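Local coordinates for cycloalternan-forming enzyme (Listeria monocytogenes serovar 1/2a, PDB 5F7U), which is a multidomain protein of glycoside hydrolase family 31 that binds glycans in several pockets, including pockets on its TIM barrel, at residues N372-E377 with T395-E400. The protein carries 1 engineered substitution. Residues are numbered along the deposited sequence; the frame is centred on the assembly and turned at random.
Sequences NEWDRE and TGFVLE. With MG (magnesium ion), chain J; GLC (alpha-D-glucopyranose), chain F; GLC (alpha-D-glucopyranose), chain B.
In the TIM barrel of this family 31 protein, the loop 372-377, between strand 367-369 and helix 377-389, packs against the neighbouring barrel strand 396-399 and Glu400 just beyond it. The CB of Glu400 faces the loop and lies 3.4 Å from Asn372 ND2, whereas CG only skirts that nitrogen. With CG anti to the carbonyl carbon (chi1 -64°) and the chain extended beyond it, the carboxylate is carried into the glycan pocket, CD coming near C4 and O4 of the chain F glucose. There OE1 takes two hydrogen bonds, one from Asn372 ND2 at 2.8 Å and one from O4 of that glucose, while OE2 lies 3.3 Å from its C4 and pairs with Lys535 in a salt bridge, an arrangement that would favour the charged carboxylate. The Asn372 bond is nearly straight (164°), lies close to the amide plane and uses the anti lone pair of OE1, although amide and carboxylate planes are turned 76° apart. The same ND2 also donates to O5 of the chain B glucose.

On the helix side of the strand, the Trp374 indole, next to Ala383 of helix 377-389, lies against Phe397. Its CZ3 sits over one face of the Phe397 ring, 3.7 Å from CZ, in a strongly offset pair with ring centroids 5.0 Å apart. Leu399 CD2 adds apolar contact at Trp374 CB, and NE1 hydrogen-bonds to Glu672 OE2. Away from strand 396-399, Glu373 O and Asp375 OD1 bind the magnesium ion with Asp379 OD2 and three waters. Another water links the backbones, accepting from Glu400 N at 2.8 Å and lying 2.7 Å from Trp374 O.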
loop_
_atom_site.group_PDB
_atom_site.type_symbol
_atom_site.label_atom_id
_atom_site.label_comp_id
_atom_site.label_asym_id
_atom_site.label_seq_id
_atom_site.Cartn_x
_atom_site.Cartn_y
_atom_site.Cartn_z
ATOM N N ASN A 372 13.935 -9.936 16.096
ATOM C CA ASN A 372 13.815 -9.526 17.487
ATOM C C ASN A 372 14.888 -10.169 18.368
ATOM O O ASN A 372 15.299 -9.571 19.368
ATOM C CB ASN A 372 12.418 -9.820 18.039
ATOM C CG ASN A 372 12.192 -9.183 19.390
ATOM O OD1 ASN A 372 12.285 -9.862 20.432
ATOM N ND2 ASN A 372 11.929 -7.875 19.398
ATOM N N GLU A 373 15.340 -11.370 18.002
ATOM C CA GLU A 373 16.360 -12.084 18.790
ATOM C C GLU A 373 17.767 -11.454 18.826
ATOM O O GLU A 373 18.595 -11.843 19.665
ATOM C CB GLU A 373 16.449 -13.556 18.374
ATOM C CG GLU A 373 17.028 -13.798 16.986
ATOM C CD GLU A 373 16.819 -15.233 16.527
ATOM O OE1 GLU A 373 15.659 -15.628 16.244
ATOM O OE2 GLU A 373 17.837 -15.973 16.437
ATOM N N TRP A 374 18.037 -10.525 17.905
ATOM C CA TRP A 374 19.320 -9.822 17.892
ATOM C C TRP A 374 19.344 -8.846 19.060
ATOM O O TRP A 374 18.616 -7.838 19.067
ATOM C CB TRP A 374 19.511 -9.087 16.566
ATOM C CG TRP A 374 19.596 -10.003 15.381
ATOM C CD1 TRP A 374 19.852 -11.362 15.382
ATOM C CD2 TRP A 374 19.446 -9.622 14.015
ATOM N NE1 TRP A 374 19.851 -11.839 14.081
ATOM C CE2 TRP A 374 19.626 -10.792 13.229
ATOM C CE3 TRP A 374 19.172 -8.401 13.369
ATOM C CZ2 TRP A 374 19.509 -10.783 11.830
ATOM C CZ3 TRP A 374 19.080 -8.395 11.962
ATOM C CH2 TRP A 374 19.248 -9.573 11.224
ATOM N N ASP A 375 20.144 -9.169 20.073
ATOM C CA ASP A 375 20.090 -8.411 21.322
ATOM C C ASP A 375 21.448 -8.097 21.911
ATOM O O ASP A 375 21.541 -7.726 23.086
ATOM C CB ASP A 375 19.225 -9.149 22.372
ATOM C CG ASP A 375 19.907 -10.409 22.925
ATOM O OD1 ASP A 375 20.631 -11.110 22.173
ATOM O OD2 ASP A 375 19.686 -10.714 24.121
ATOM N N ARG A 376 22.496 -8.259 21.111
ATOM C CA ARG A 376 23.856 -7.984 21.575
ATOM C C ARG A 376 24.762 -7.744 20.385
ATOM O O ARG A 376 24.422 -8.092 19.256
ATOM C CB ARG A 376 24.384 -9.140 22.446
ATOM C CG ARG A 376 24.407 -10.504 21.752
ATOM C CD ARG A 376 24.488 -11.621 22.799
ATOM N NE ARG A 376 23.166 -11.883 23.378
ATOM C CZ ARG A 376 22.938 -12.438 24.568
ATOM N NH1 ARG A 376 23.942 -12.786 25.373
ATOM N NH2 ARG A 376 21.688 -12.625 24.974
ATOM N N GLU A 377 25.922 -7.153 20.649
ATOM C CA GLU A 377 26.885 -6.865 19.591
ATOM C C GLU A 377 27.269 -8.088 18.771
ATOM O O GLU A 377 27.375 -7.994 17.549
ATOM C CB GLU A 377 28.125 -6.236 20.204
ATOM C CG GLU A 377 27.923 -4.749 20.347
ATOM C CD GLU A 377 28.861 -4.084 21.340
ATOM O OE1 GLU A 377 29.564 -4.762 22.135
ATOM O OE2 GLU A 377 28.837 -2.843 21.336
ATOM N N THR A 395 20.662 -3.355 2.608
ATOM C CA THR A 395 20.932 -1.932 2.866
ATOM C C THR A 395 20.325 -1.407 4.161
ATOM O O THR A 395 20.704 -0.327 4.626
ATOM C CB THR A 395 20.460 -1.039 1.709
ATOM O OG1 THR A 395 19.057 -1.228 1.508
ATOM C CG2 THR A 395 21.238 -1.370 0.424
ATOM N N GLY A 396 19.373 -2.152 4.725
ATOM C CA GLY A 396 18.705 -1.721 5.955
ATOM C C GLY A 396 18.885 -2.733 7.068
ATOM O O GLY A 396 18.982 -3.929 6.820
ATOM N N PHE A 397 18.926 -2.243 8.308
ATOM C CA PHE A 397 19.202 -3.085 9.469
ATOM C C PHE A 397 18.349 -2.565 10.620
ATOM O O PHE A 397 18.294 -1.351 10.869
ATOM C CB PHE A 397 20.696 -3.032 9.833
ATOM C CG PHE A 397 21.141 -4.142 10.755
ATOM C CD1 PHE A 397 20.894 -4.088 12.127
ATOM C CD2 PHE A 397 21.857 -5.230 10.250
ATOM C CE1 PHE A 397 21.296 -5.128 12.967
ATOM C CE2 PHE A 397 22.272 -6.274 11.086
ATOM C CZ PHE A 397 21.997 -6.224 12.446
ATOM N N VAL A 398 17.652 -3.461 11.302
ATOM C CA VAL A 398 16.773 -3.021 12.383
ATOM C C VAL A 398 17.236 -3.668 13.677
ATOM O O VAL A 398 17.548 -4.859 13.679
ATOM C CB VAL A 398 15.292 -3.420 12.136
ATOM C CG1 VAL A 398 14.392 -2.909 13.275
ATOM C CG2 VAL A 398 14.790 -2.906 10.777
ATOM N N LEU A 399 17.284 -2.887 14.761
ATOM C CA LEU A 399 17.444 -3.459 16.102
ATOM C C LEU A 399 16.217 -3.169 16.934
ATOM O O LEU A 399 15.812 -2.016 17.056
ATOM C CB LEU A 399 18.687 -2.910 16.825
ATOM C CG LEU A 399 20.026 -3.519 16.415
ATOM C CD1 LEU A 399 21.093 -2.820 17.238
ATOM C CD2 LEU A 399 20.036 -5.018 16.704
ATOM N N GLU A 400 15.653 -4.220 17.519
ATOM C CA GLU A 400 14.524 -4.087 18.415
ATOM C C GLU A 400 14.933 -4.260 19.853
ATOM O O GLU A 400 14.626 -3.396 20.696
ATOM C CB GLU A 400 13.420 -5.082 18.053
ATOM C CG GLU A 400 12.831 -4.820 16.680
ATOM C CD GLU A 400 11.514 -5.520 16.446
ATOM O OE1 GLU A 400 11.283 -6.610 17.035
ATOM O OE2 GLU A 400 10.705 -4.971 15.662
HETATM MG MG MG J . 20.206 -12.787 20.825
HETATM C C1 GLC F . 5.393 -5.407 17.854
HETATM C C2 GLC F . 5.794 -5.335 16.365
HETATM C C3 GLC F . 6.817 -6.415 15.962
HETATM C C4 GLC F . 8.024 -6.390 16.914
HETATM C C5 GLC F . 7.583 -6.291 18.381
HETATM C C6 GLC F . 8.737 -6.100 19.351
HETATM O O2 GLC F . 4.628 -5.288 15.536
HETATM O O3 GLC F . 7.287 -6.218 14.616
HETATM O O4 GLC F . 8.820 -7.576 16.732
HETATM O O5 GLC F . 6.603 -5.261 18.625
HETATM O O6 GLC F . 8.171 -6.219 20.671
HETATM C C1 GLC B . 9.004 -7.050 21.517
HETATM C C2 GLC B . 8.329 -7.246 22.881
HETATM C C3 GLC B . 8.454 -5.989 23.752
HETATM C C4 GLC B . 9.905 -5.517 23.840
HETATM C C5 GLC B . 10.426 -5.298 22.412
HETATM C C6 GLC B . 11.844 -4.749 22.329
HETATM O O2 GLC B . 6.939 -7.528 22.703
HETATM O O3 GLC B . 7.941 -6.244 25.065
HETATM O O4 GLC B . 9.958 -4.305 24.602
HETATM O O5 GLC B . 10.339 -6.536 21.676
HETATM O O6 GLC B . 12.759 -5.763 22.758
HETATM O O HOH W 1 16.528 -6.863 17.596
HETATM O O HOH W 2 20.294 -14.424 19.175
HETATM O O HOH W 3 21.844 -13.925 21.726
HETATM O O HOH W 4 18.420 -13.382 22.189
#